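Local coordinates for protein putative histidinol-phosphate aminotransferase (Erwinia carotovora atroseptica, PDB 3LY1) that binds pyridoxal 5'-phosphate and probably catalyses the transfer of amino groups between substrates, at residues A[10-15]-A[338-343]; A[274-279]-A[328-333]; A[308-311]-A[316-319]; A[283-288]-A[347-352]; A[57-62]-A[251-256]. One frame throughout, in Å; residues are numbered along the deposited sequence. Where two conformers were deposited one is given.

How the contacts relate
Four of the five contacts belong to the C-terminal small domain. Helix 335-350 takes part in contact 1 near its start and contact 4 at its end, their centres about 17 Å apart; helix 259-283 supplies contact 2, whose centre is about 12 Å from those of contacts 1 and 4. Contact 3 closes the shortest loop and lies within the chain spans of the other three, touching each of them. Contact 5, between helices 50-63 and 246-255, falls within the chain span of contact 1 and closes before contacts 2, 3 and 4 open; its centre is 31 to 43 Å from the other centres. The small domain is thus knitted together by adjoining contacts, with the N-terminal segment packed against it.

Contact 1 (A[10-15]-A[338-343]); sequences FTAPST and MQWVAD
The indole of Trp-340 takes Pro-13 over one face, while Phe-10 and Ala-12 approach it obliquely. Pro-13 CD stands 3.6 Å from the centroid of the six-membered ring of Trp-340, only 8° off the ring normal, a nearly vertical CH-pi contact. The next atom of the pyrrolidine ring, Pro-13 CG, reaches further toward the outer rim and lies 3.5 Å from Trp-340 CZ3. At the five-membered end the Phe-10 ring forms an oblique pair with the indole, tilted 48° against it, its centroid 5.4 Å from that of the pyrrole ring. Its leading atom, Phe-10 CZ, is 3.7 Å from Trp-340 CB and equally near CG, with CE2 beside CD1. Ala-12 CB adds a looser touch, 4.1 Å from Trp-340 NE1.

Both aromatic side chains extend with CG anti to the backbone N (chi1 -164° for Trp-340), which carries the two rings out from their backbones to meet between the segments. The contact is wholly apolar and lies at the surface, where an ethanediol molecule, probably from the crystallisation liquor, sits about 4 Å from the Trp-340 side chain.

In the fold, the irregular N-terminal segment 10-15 is laid against helix 335-350, where Phe-10 also touches Gln-336 and Glu-337. Both Pro-13 and Trp-340 pack on Ile-19 of strand 19-20, and Trp-340 also meets Val-315 of the parallel partner strand 315-316. From helix 259-283, Ile-275 packs on Gln-339 and Ala-342 of helix 335-350, and Ala-279 on Ala-342.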
# COMPACT_ATOMS: atom_id res chain seq x y z
N PHE A 10 21.27 10.14 -24.65
CA PHE A 10 21.90 8.85 -24.29
C PHE A 10 23.45 8.90 -24.11
O PHE A 10 24.17 9.48 -24.92
CB PHE A 10 21.54 7.76 -25.31
CG PHE A 10 22.25 6.44 -25.06
CD1 PHE A 10 21.72 5.51 -24.16
CD2 PHE A 10 23.46 6.14 -25.68
CE1 PHE A 10 22.37 4.30 -23.91
CE2 PHE A 10 24.11 4.92 -25.43
CZ PHE A 10 23.58 4.01 -24.55
N THR A 11 23.91 8.24 -23.05
CA THR A 11 25.34 8.06 -22.76
C THR A 11 25.63 6.59 -22.42
O THR A 11 24.78 5.89 -21.85
CB THR A 11 25.77 8.97 -21.59
OG1 THR A 11 24.97 8.69 -20.43
CG2 THR A 11 25.62 10.45 -21.97
N ALA A 12 26.82 6.12 -22.77
CA ALA A 12 27.22 4.73 -22.52
C ALA A 12 27.21 4.40 -21.03
O ALA A 12 27.64 5.20 -20.20
CB ALA A 12 28.60 4.45 -23.12
N PRO A 13 26.73 3.20 -20.68
CA PRO A 13 26.60 2.84 -19.28
C PRO A 13 27.91 2.46 -18.60
O PRO A 13 28.92 2.24 -19.26
CB PRO A 13 25.69 1.61 -19.34
CG PRO A 13 25.97 1.00 -20.68
CD PRO A 13 26.19 2.16 -21.58
N SER A 14 27.87 2.39 -17.27
CA SER A 14 28.95 1.84 -16.45
C SER A 14 28.32 0.91 -15.42
O SER A 14 27.10 0.86 -15.33
CB SER A 14 29.65 2.98 -15.72
OG SER A 14 28.70 3.73 -14.96
N THR A 15 29.12 0.20 -14.63
CA THR A 15 28.57 -0.55 -13.49
C THR A 15 27.91 0.36 -12.41
O THR A 15 27.00 -0.08 -11.69
CB THR A 15 29.62 -1.52 -12.83
OG1 THR A 15 30.70 -0.76 -12.28
CG2 THR A 15 30.16 -2.52 -13.85
N MSE A 338 18.58 0.24 -26.51
CA MSE A 338 18.47 -1.10 -27.10
C MSE A 338 19.42 -1.25 -28.29
O MSE A 338 19.93 -2.34 -28.52
CB MSE A 338 17.03 -1.44 -27.50
CG MSE A 338 16.12 -1.64 -26.31
SE MSE A 338 17.01 -2.44 -24.76
CE MSE A 338 17.38 -4.24 -25.43
N GLN A 339 19.66 -0.16 -29.03
CA GLN A 339 20.73 -0.15 -30.04
C GLN A 339 22.12 -0.44 -29.43
O GLN A 339 22.91 -1.22 -29.97
CB GLN A 339 20.78 1.16 -30.82
CG GLN A 339 21.80 1.10 -31.94
CD GLN A 339 21.43 0.07 -33.00
OE1 GLN A 339 20.27 0.01 -33.43
NE2 GLN A 339 22.39 -0.76 -33.42
N TRP A 340 22.41 0.18 -28.31
CA TRP A 340 23.68 -0.06 -27.65
C TRP A 340 23.75 -1.51 -27.12
O TRP A 340 24.81 -2.20 -27.25
CB TRP A 340 23.84 0.94 -26.51
CG TRP A 340 25.21 1.04 -26.04
CD1 TRP A 340 26.19 1.89 -26.50
CD2 TRP A 340 25.81 0.25 -25.03
NE1 TRP A 340 27.35 1.67 -25.81
CE2 TRP A 340 27.14 0.67 -24.90
CE3 TRP A 340 25.34 -0.77 -24.20
CZ2 TRP A 340 28.03 0.09 -23.98
CZ3 TRP A 340 26.22 -1.35 -23.28
CH2 TRP A 340 27.55 -0.91 -23.18
N VAL A 341 22.63 -1.97 -26.57
CA VAL A 341 22.60 -3.34 -26.06
C VAL A 341 22.76 -4.35 -27.21
O VAL A 341 23.55 -5.31 -27.08
CB VAL A 341 21.33 -3.67 -25.21
CG1 VAL A 341 21.26 -5.17 -24.87
CG2 VAL A 341 21.35 -2.86 -23.91
N ALA A 342 21.98 -4.16 -28.27
CA ALA A 342 22.03 -4.98 -29.47
C ALA A 342 23.45 -5.05 -30.03
O ALA A 342 23.95 -6.12 -30.34
CB ALA A 342 21.07 -4.45 -30.55
N ASP A 343 24.12 -3.91 -30.15
CA ASP A 343 25.48 -3.97 -30.62
C ASP A 343 26.44 -4.65 -29.63
O ASP A 343 27.37 -5.30 -30.07
CB ASP A 343 25.95 -2.61 -31.04
CG ASP A 343 25.22 -2.12 -32.26
OD1 ASP A 343 24.88 -2.97 -33.12
OD2 ASP A 343 24.99 -0.90 -32.34

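Contact 2 (A[274-279]-A[328-333]); sequences QILLKA and CRISLG
Leu-276 of helix 259-283 projects onto Ile-330 near the end of strand 327-331 and Leu-332 just after it, part of the helix-on-sheet packing in the small domain of this aminotransferase fold. The sheet beneath is a two-stranded antiparallel pair, 294-298 with 327-331, and Leu-276 also touches Val-295 on its other strand.

A single methyl does the work from the helix side. With CG anti to the backbone N (chi1 180°), the Leu-276 chain runs straight out from the helix and delivers CD2 to both partners, crossing each at a slant. Ile-330 sets its CB toward the helix and offers the CG2 branch, whereas its other branch turns off, CD1 packing 3.7 Å from CG2 of Ile-317. Leu-332 comes in differently: its CB leaves across the line between the segments, and CG, anti to the carbonyl carbon, swings CD2 back to the leucine methyl. Leu-332 further touches Arg-273 and Asn-269, one and two turns before Leu-276.

All three side chains are buried, and Met-345 of helix 335-350 adjoins Leu-276. The strand also carries Arg-329, which hydrogen-bonds Asn-152 of the cofactor site and a citrate probably from the crystallisation liquor, so this core lies behind active-site structure, with the side chain of Leu-332 about 14 Å from the bound pyridoxal phosphate. At the centre, Leu-276 CD2 is 3.8 Å from Leu-332 CD2 and 3.9 Å from Ile-330 CG2.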
# COMPACT_ATOMS: atom_id res chain seq x y z
N GLN A 274 11.74 -3.97 -32.05
CA GLN A 274 12.32 -4.33 -33.34
C GLN A 274 13.86 -4.26 -33.35
O GLN A 274 14.51 -5.07 -34.02
CB GLN A 274 11.69 -3.50 -34.46
CG GLN A 274 10.16 -3.73 -34.59
CD GLN A 274 9.80 -5.19 -34.85
OE1 GLN A 274 10.24 -5.77 -35.84
NE2 GLN A 274 9.02 -5.78 -33.96
N ILE A 275 14.45 -3.34 -32.60
CA ILE A 275 15.90 -3.29 -32.50
C ILE A 275 16.47 -4.55 -31.86
O ILE A 275 17.45 -5.11 -32.34
CB ILE A 275 16.37 -2.07 -31.71
CG1 ILE A 275 16.03 -0.81 -32.51
CG2 ILE A 275 17.90 -2.11 -31.42
CD1 ILE A 275 16.21 0.48 -31.71
N LEU A 276 15.86 -4.99 -30.77
CA LEU A 276 16.29 -6.23 -30.13
C LEU A 276 16.07 -7.46 -31.02
O LEU A 276 16.97 -8.32 -31.12
CB LEU A 276 15.64 -6.38 -28.77
CG LEU A 276 16.02 -7.66 -28.00
CD1 LEU A 276 17.53 -7.79 -27.75
CD2 LEU A 276 15.24 -7.62 -26.70
N LEU A 277 14.89 -7.54 -31.66
CA LEU A 277 14.53 -8.68 -32.52
C LEU A 277 15.48 -8.80 -33.72
O LEU A 277 15.89 -9.91 -34.07
CB LEU A 277 13.06 -8.63 -32.98
CG LEU A 277 11.95 -8.68 -31.89
CD1 LEU A 277 10.55 -8.95 -32.48
CD2 LEU A 277 12.29 -9.72 -30.79
N LYS A 278 15.87 -7.66 -34.30
CA LYS A 278 16.84 -7.62 -35.40
C LYS A 278 18.15 -8.27 -34.95
O LYS A 278 18.71 -9.10 -35.66
CB LYS A 278 17.10 -6.17 -35.86
CG LYS A 278 17.88 -6.03 -37.18
CD LYS A 278 18.15 -4.57 -37.57
CE LYS A 278 19.34 -4.40 -38.52
NZ LYS A 278 19.18 -5.19 -39.77
N ALA A 279 18.65 -7.91 -33.76
CA ALA A 279 19.87 -8.53 -33.20
C ALA A 279 19.73 -10.05 -32.97
O ALA A 279 20.65 -10.81 -33.31
CB ALA A 279 20.34 -7.82 -31.90
N CYS A 328 16.35 -16.10 -21.30
CA CYS A 328 16.47 -14.86 -20.55
C CYS A 328 15.36 -13.87 -20.94
O CYS A 328 14.93 -13.80 -22.09
CB CYS A 328 17.85 -14.21 -20.71
SG CYS A 328 18.32 -13.84 -22.40
N ARG A 329 14.92 -13.10 -19.95
CA ARG A 329 13.93 -12.08 -20.17
C ARG A 329 14.67 -10.77 -20.16
O ARG A 329 15.33 -10.41 -19.15
CB ARG A 329 12.87 -12.09 -19.05
CG ARG A 329 11.69 -11.15 -19.41
CD ARG A 329 10.77 -10.87 -18.19
NE ARG A 329 11.50 -10.06 -17.21
CZ ARG A 329 11.12 -9.87 -15.96
NH1 ARG A 329 10.02 -10.46 -15.50
NH2 ARG A 329 11.86 -9.12 -15.16
N ILE A 330 14.59 -10.07 -21.28
CA ILE A 330 15.26 -8.82 -21.48
C ILE A 330 14.20 -7.73 -21.55
O ILE A 330 13.41 -7.73 -22.48
CB ILE A 330 16.00 -8.79 -22.84
CG1 ILE A 330 16.99 -9.94 -22.98
CG2 ILE A 330 16.67 -7.44 -23.04
CD1 ILE A 330 18.06 -10.01 -21.89
N SER A 331 14.15 -6.82 -20.59
CA SER A 331 13.18 -5.70 -20.72
C SER A 331 13.56 -4.74 -21.84
O SER A 331 14.72 -4.56 -22.22
CB SER A 331 12.95 -4.95 -19.37
OG SER A 331 12.81 -5.90 -18.29
N LEU A 332 12.56 -4.06 -22.37
CA LEU A 332 12.83 -3.15 -23.47
C LEU A 332 13.12 -1.76 -22.93
O LEU A 332 12.29 -1.15 -22.26
CB LEU A 332 11.69 -3.17 -24.47
CG LEU A 332 11.44 -4.49 -25.21
CD1 LEU A 332 10.21 -4.39 -26.15
CD2 LEU A 332 12.67 -4.95 -25.99
N GLY A 333 14.35 -1.31 -23.15
CA GLY A 333 14.78 0.05 -22.83
C GLY A 333 14.39 1.05 -23.91
O GLY A 333 13.60 0.74 -24.80

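Contact 3 (A[308-311]-A[316-319]); sequences THMA and LIGR
Two loose apolar contacts, Ala-311 with Leu-316 and Met-310 with Ile-317, join the last turns of helix 303-312 to the chain that returns beside it. In the first, Leu-316 starts with its CB directed away from the helix, yet CD2 comes round to within 4.2 Å of Ala-311 CB. In the second, the meeting is near the backbones: the CB of the selenomethionine Met-310 is 4.4 Å from the CG2 branch of Ile-317, while the selenium end runs on to Thr-344, Met-345 and Phe-348 of helix 335-350. Ile-317 also touches Tyr-306 and Gln-307, one turn before Met-310 on helix 303-312.

Polar links surround this apolar strip. Gly-318 O accepts a hydrogen bond from Gln-307 NE2, which ties the returning loop to the helix, and the backbone of Leu-316 bonds to Ile-19 and Ile-21 as part of the pairing of strands 315-316 and 19-20.

With four residues between its segments, the contact is a compact helix-turn-strand unit, in which the strand runs into a small parallel pair with the N-terminal strand, as part of the small domain of the aminotransferase fold.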
# COMPACT_ATOMS: atom_id res chain seq x y z
N THR A 308 26.19 -12.24 -15.91
CA THR A 308 27.39 -11.68 -15.29
C THR A 308 28.16 -10.83 -16.29
O THR A 308 28.63 -9.75 -15.94
CB THR A 308 28.34 -12.76 -14.68
OG1 THR A 308 27.67 -13.42 -13.60
CG2 THR A 308 29.63 -12.12 -14.13
N HIS A 309 28.27 -11.31 -17.53
CA HIS A 309 28.98 -10.53 -18.55
C HIS A 309 28.26 -9.23 -18.92
O HIS A 309 28.87 -8.17 -19.07
CB HIS A 309 29.29 -11.37 -19.79
CG HIS A 309 30.29 -12.48 -19.54
ND1 HIS A 309 30.06 -13.79 -19.92
CD2 HIS A 309 31.49 -12.47 -18.93
CE1 HIS A 309 31.09 -14.54 -19.54
NE2 HIS A 309 31.97 -13.76 -18.94
N MSE A 310 26.94 -9.30 -19.01
CA MSE A 310 26.14 -8.10 -19.25
C MSE A 310 26.22 -7.13 -18.04
O MSE A 310 26.39 -5.93 -18.25
CB MSE A 310 24.69 -8.49 -19.59
CG MSE A 310 24.50 -8.86 -21.10
SE MSE A 310 24.69 -7.24 -22.19
CE MSE A 310 24.70 -8.02 -23.97
N ALA A 311 26.14 -7.63 -16.80
CA ALA A 311 26.30 -6.74 -15.62
C ALA A 311 27.64 -6.02 -15.68
O ALA A 311 27.70 -4.82 -15.38
CB ALA A 311 26.19 -7.50 -14.28
N LEU A 316 21.87 -4.51 -16.83
CA LEU A 316 21.20 -5.41 -15.90
C LEU A 316 19.97 -6.01 -16.57
O LEU A 316 19.00 -5.30 -16.87
CB LEU A 316 20.80 -4.67 -14.61
CG LEU A 316 21.91 -3.96 -13.83
CD1 LEU A 316 21.33 -3.34 -12.52
CD2 LEU A 316 23.03 -4.90 -13.51
N ILE A 317 20.03 -7.32 -16.81
CA ILE A 317 18.94 -8.04 -17.47
C ILE A 317 18.12 -8.83 -16.44
O ILE A 317 18.46 -8.85 -15.24
CB ILE A 317 19.49 -8.98 -18.62
CG1 ILE A 317 20.32 -10.14 -18.08
CG2 ILE A 317 20.31 -8.16 -19.64
CD1 ILE A 317 20.72 -11.19 -19.15
N GLY A 318 17.08 -9.52 -16.88
CA GLY A 318 16.28 -10.33 -15.97
C GLY A 318 16.96 -11.44 -15.19
O GLY A 318 17.96 -12.03 -15.62
N ARG A 319 16.39 -11.73 -14.02
CA ARG A 319 16.76 -12.90 -13.24
C ARG A 319 16.39 -14.21 -13.96
O ARG A 319 15.73 -14.18 -14.98
CB ARG A 319 16.06 -12.83 -11.89
CG ARG A 319 14.52 -12.99 -11.96
CD ARG A 319 13.96 -12.99 -10.52
NE ARG A 319 12.51 -13.03 -10.51
CZ ARG A 319 11.77 -14.12 -10.67
NH1 ARG A 319 12.32 -15.32 -10.86
NH2 ARG A 319 10.44 -14.02 -10.65

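Contact 4 (A[283-288]-A[347-352]); sequences LKLPYL and EFRKKS
Leu-283 and Arg-349 face each other, CA atoms 7.6 Å apart, at a place where helix 259-283 ends in a Schellman motif and Lys-284 takes a positive phi of 55°. The carbonyl of Leu-283 is the polar focus. Arg-349 NH1 donates a hydrogen bond of 3.0 Å to Leu-283 O, the acceptor lying close to the guanidinium plane and the donor tilted from the carbonyl plane. NH2 adds a weak, bent second bond to the same oxygen. A water completes the grip, donating to Leu-283 O at 2.8 Å and accepting from Arg-349 NH2 at 3.1 Å.

The apolar part of Leu-283 is used as well. Its CD2 methyl lies over one face of the guanidinium, toward the rim and 3.6 Å above the plane, and sits 3.4 Å from Arg-349 CB. The two side chains run antiparallel alongside each other. The arginine folds to allow this: bends at chi2 (53°) and chi3 (56°) curl the chain round the methyl. Leu-285 and the arginine head toward each other, Leu-285 CG lying obliquely to the guanidinium, 4.1 Å from Arg-349 NH2.

Helix 335-350 finishes here too, in a Schellman motif whose positive-phi residue is Ser-352, and the last residue, Ile-354, forms a salt bridge from OXT to Arg-349 NH2. The guanidinium thus joins the carboxylate of the chain terminus to a carbonyl at the end of another helix; its positive charge is probably steadied by both, and the pair of helix ends is tied together through one side chain.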
# COMPACT_ATOMS: atom_id res chain seq x y z
N LEU A 283 21.78 -13.17 -34.80
CA LEU A 283 22.49 -14.15 -33.97
C LEU A 283 21.89 -15.55 -34.04
O LEU A 283 22.46 -16.53 -33.47
CB LEU A 283 22.49 -13.65 -32.52
CG LEU A 283 23.29 -12.37 -32.27
CD1 LEU A 283 22.99 -11.89 -30.84
CD2 LEU A 283 24.77 -12.68 -32.51
N LYS A 284 20.75 -15.65 -34.71
CA LYS A 284 19.96 -16.88 -34.79
C LYS A 284 19.61 -17.44 -33.42
O LYS A 284 19.72 -18.65 -33.18
CB LYS A 284 20.68 -17.94 -35.65
CG LYS A 284 20.91 -17.50 -37.07
CD LYS A 284 21.56 -18.59 -37.91
CE LYS A 284 21.85 -18.12 -39.36
NZ LYS A 284 22.65 -19.13 -40.17
N LEU A 285 19.20 -16.56 -32.50
CA LEU A 285 18.72 -16.99 -31.20
C LEU A 285 17.18 -16.97 -31.23
O LEU A 285 16.59 -15.95 -31.53
CB LEU A 285 19.30 -16.10 -30.07
CG LEU A 285 20.79 -16.29 -29.78
CD1 LEU A 285 21.35 -15.06 -28.96
CD2 LEU A 285 21.10 -17.64 -29.08
N PRO A 286 16.53 -18.12 -30.97
CA PRO A 286 15.06 -18.09 -30.98
C PRO A 286 14.49 -17.15 -29.89
O PRO A 286 15.09 -16.99 -28.81
CB PRO A 286 14.67 -19.56 -30.68
CG PRO A 286 15.87 -20.38 -31.14
CD PRO A 286 17.07 -19.50 -30.88
N TYR A 287 13.36 -16.53 -30.19
CA TYR A 287 12.58 -15.77 -29.20
C TYR A 287 11.08 -15.97 -29.35
O TYR A 287 10.59 -16.38 -30.41
CB TYR A 287 12.90 -14.31 -29.32
CG TYR A 287 12.55 -13.72 -30.66
CD1 TYR A 287 13.49 -13.70 -31.70
CD2 TYR A 287 11.29 -13.19 -30.91
CE1 TYR A 287 13.16 -13.17 -32.96
CE2 TYR A 287 10.96 -12.66 -32.15
CZ TYR A 287 11.91 -12.64 -33.17
OH TYR A 287 11.58 -12.12 -34.40
N LEU A 288 10.35 -15.64 -28.29
CA LEU A 288 8.90 -15.74 -28.30
C LEU A 288 8.29 -14.41 -28.72
O LEU A 288 8.90 -13.35 -28.56
CB LEU A 288 8.39 -16.20 -26.92
CG LEU A 288 8.93 -17.51 -26.34
CD1 LEU A 288 8.24 -17.92 -25.01
CD2 LEU A 288 8.75 -18.64 -27.33
N GLU A 347 28.87 -7.94 -30.32
CA GLU A 347 30.26 -8.00 -29.91
C GLU A 347 30.53 -9.21 -29.01
O GLU A 347 31.61 -9.83 -29.10
CB GLU A 347 30.68 -6.72 -29.18
CG GLU A 347 30.79 -5.50 -30.07
CD GLU A 347 31.88 -5.64 -31.12
OE1 GLU A 347 33.08 -5.69 -30.74
OE2 GLU A 347 31.53 -5.72 -32.32
N PHE A 348 29.58 -9.52 -28.12
CA PHE A 348 29.65 -10.71 -27.28
C PHE A 348 29.77 -11.96 -28.16
O PHE A 348 30.56 -12.88 -27.84
CB PHE A 348 28.41 -10.88 -26.41
CG PHE A 348 28.46 -10.20 -25.05
CD1 PHE A 348 29.11 -9.00 -24.86
CD2 PHE A 348 27.81 -10.77 -23.97
CE1 PHE A 348 29.11 -8.36 -23.62
CE2 PHE A 348 27.81 -10.15 -22.71
CZ PHE A 348 28.46 -8.94 -22.54
N ARG A 349 28.99 -12.00 -29.25
CA ARG A 349 28.97 -13.17 -30.13
C ARG A 349 30.38 -13.44 -30.69
O ARG A 349 30.84 -14.59 -30.76
CB ARG A 349 27.94 -12.99 -31.25
CG ARG A 349 28.01 -13.98 -32.44
CD ARG A 349 27.99 -15.47 -32.03
NE ARG A 349 26.84 -15.89 -31.21
CZ ARG A 349 25.65 -16.27 -31.67
NH1 ARG A 349 25.40 -16.28 -32.96
NH2 ARG A 349 24.69 -16.68 -30.82
N LYS A 350 31.09 -12.38 -31.05
CA LYS A 350 32.42 -12.51 -31.64
C LYS A 350 33.37 -13.20 -30.67
O LYS A 350 34.30 -13.88 -31.11
CB LYS A 350 32.99 -11.14 -32.03
CG LYS A 350 32.17 -10.40 -33.06
CD LYS A 350 32.87 -9.10 -33.41
CE LYS A 350 32.03 -8.22 -34.29
NZ LYS A 350 32.75 -6.91 -34.53
N LYS A 351 33.15 -13.02 -29.37
CA LYS A 351 34.02 -13.63 -28.37
C LYS A 351 33.36 -14.81 -27.65
O LYS A 351 33.83 -15.23 -26.60
CB LYS A 351 34.59 -12.58 -27.39
CG LYS A 351 33.56 -11.88 -26.49
CD LYS A 351 34.17 -10.67 -25.75
CE LYS A 351 35.18 -11.11 -24.67
NZ LYS A 351 35.90 -9.96 -23.98
N SER A 352 32.30 -15.35 -28.26
CA SER A 352 31.55 -16.50 -27.73
C SER A 352 30.79 -16.31 -26.40
O SER A 352 30.43 -17.31 -25.75
CB SER A 352 32.43 -17.75 -27.63
OG SER A 352 32.83 -18.15 -28.91
O HOH W 1 22.92 -18.89 -32.04

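Contact 5 (A[57-62]-A[251-256]); sequences GNKLAA and AALASM
Lys-59 of helix 50-63 reaches across to Leu-253 and Met-256 of the segment 251-256. Its CB points toward the facing segment, and CG, anti to the backbone N (chi1 -158°), comes beside the end of the selenomethionine Met-256, 3.9 Å from CE. The next carbon, Lys-59 CD, touches both partners: it lies 3.7 Å from Leu-253 CD2 and 3.8 Å from Met-256 SE. Bends at chi3 and chi4 then turn the chain, so that CE passes 4.1 Å from the carbonyl oxygen of Leu-253, and NZ ends in a hydrogen bond to Asn-257 OD1 just beyond the segment.

Met-256 runs alongside the lysine, pointing the other way, and meets Leu-60 at about a right angle. Leu-60 CD2 is 3.7 Å from its selenium, and the terminal methyl CE, turned by a bend at chi3, lies 3.8 Å from the backbone O of Lys-59. Leu-56 and His-63 of helix 50-63, with Phe-211, extend the packing round Met-256, while Leu-60 also rests on Ile-71 and Leu-73 of strand 71-74; the Leu-60 side chain is about 12 Å from a bound pyridoxal phosphate.

Between the two helices the lysine therefore plays a double part: its methylenes join the apolar layer with Leu-253 and Met-256, and its ammonium group is carried past them to a side-chain amide oxygen, so the charge stays clear of the selenium and leucine methyls.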
# COMPACT_ATOMS: atom_id res chain seq x y z
N GLY A 57 -11.43 6.55 -8.49
CA GLY A 57 -12.31 5.35 -8.52
C GLY A 57 -13.45 5.52 -9.53
O GLY A 57 -13.72 4.62 -10.32
N ASN A 58 -14.07 6.70 -9.52
CA ASN A 58 -15.17 7.01 -10.43
C ASN A 58 -14.70 7.09 -11.87
O ASN A 58 -15.37 6.60 -12.76
CB ASN A 58 -15.82 8.34 -10.06
CG ASN A 58 -16.54 8.31 -8.73
OD1 ASN A 58 -16.83 7.25 -8.19
ND2 ASN A 58 -16.87 9.50 -8.21
N LYS A 59 -13.52 7.65 -12.09
CA LYS A 59 -12.95 7.74 -13.41
C LYS A 59 -12.60 6.34 -13.99
O LYS A 59 -12.82 6.09 -15.16
CB LYS A 59 -11.73 8.64 -13.36
CG LYS A 59 -11.31 9.26 -14.66
CD LYS A 59 -10.07 10.17 -14.49
CE LYS A 59 -10.09 11.44 -15.39
NZ LYS A 59 -10.28 11.16 -16.82
N LEU A 60 -12.08 5.43 -13.16
CA LEU A 60 -11.77 4.07 -13.60
C LEU A 60 -13.05 3.28 -13.87
O LEU A 60 -13.11 2.43 -14.79
CB LEU A 60 -10.89 3.37 -12.55
CG LEU A 60 -9.44 3.89 -12.54
CD1 LEU A 60 -8.67 3.43 -11.31
CD2 LEU A 60 -8.67 3.49 -13.83
N ALA A 61 -14.08 3.55 -13.09
CA ALA A 61 -15.39 2.92 -13.28
C ALA A 61 -15.95 3.31 -14.64
O ALA A 61 -16.39 2.44 -15.40
CB ALA A 61 -16.38 3.33 -12.17
N ALA A 62 -15.90 4.60 -14.97
CA ALA A 62 -16.33 5.07 -16.30
C ALA A 62 -15.50 4.44 -17.43
O ALA A 62 -16.05 4.00 -18.42
CB ALA A 62 -16.34 6.62 -16.39
N ALA A 251 -1.20 11.84 -10.12
CA ALA A 251 -0.52 11.46 -11.36
C ALA A 251 -1.41 10.53 -12.18
O ALA A 251 -1.48 10.66 -13.39
CB ALA A 251 0.82 10.87 -11.10
N ALA A 252 -2.10 9.58 -11.53
CA ALA A 252 -3.00 8.67 -12.25
C ALA A 252 -4.15 9.44 -12.92
O ALA A 252 -4.48 9.15 -14.07
CB ALA A 252 -3.54 7.54 -11.32
N LEU A 253 -4.74 10.39 -12.22
CA LEU A 253 -5.84 11.17 -12.79
C LEU A 253 -5.37 11.90 -14.05
O LEU A 253 -6.07 11.92 -15.06
CB LEU A 253 -6.40 12.18 -11.80
CG LEU A 253 -7.30 11.65 -10.69
CD1 LEU A 253 -7.49 12.75 -9.62
CD2 LEU A 253 -8.65 11.12 -11.20
N ALA A 254 -4.18 12.49 -13.99
CA ALA A 254 -3.64 13.20 -15.13
C ALA A 254 -3.27 12.27 -16.31
O ALA A 254 -3.52 12.60 -17.47
CB ALA A 254 -2.44 14.03 -14.70
N SER A 255 -2.67 11.11 -16.01
CA SER A 255 -2.19 10.19 -17.06
C SER A 255 -3.37 9.62 -17.85
O SER A 255 -3.32 9.49 -19.08
CB SER A 255 -1.30 9.09 -16.48
OG SER A 255 -0.57 8.42 -17.49
N MSE A 256 -4.47 9.37 -17.15
CA MSE A 256 -5.72 8.98 -17.82
C MSE A 256 -6.27 10.00 -18.82
O MSE A 256 -7.06 9.62 -19.69
CB MSE A 256 -6.80 8.62 -16.79
CG MSE A 256 -6.53 7.35 -16.05
SE MSE A 256 -8.00 6.99 -14.91
CE MSE A 256 -9.25 6.36 -16.30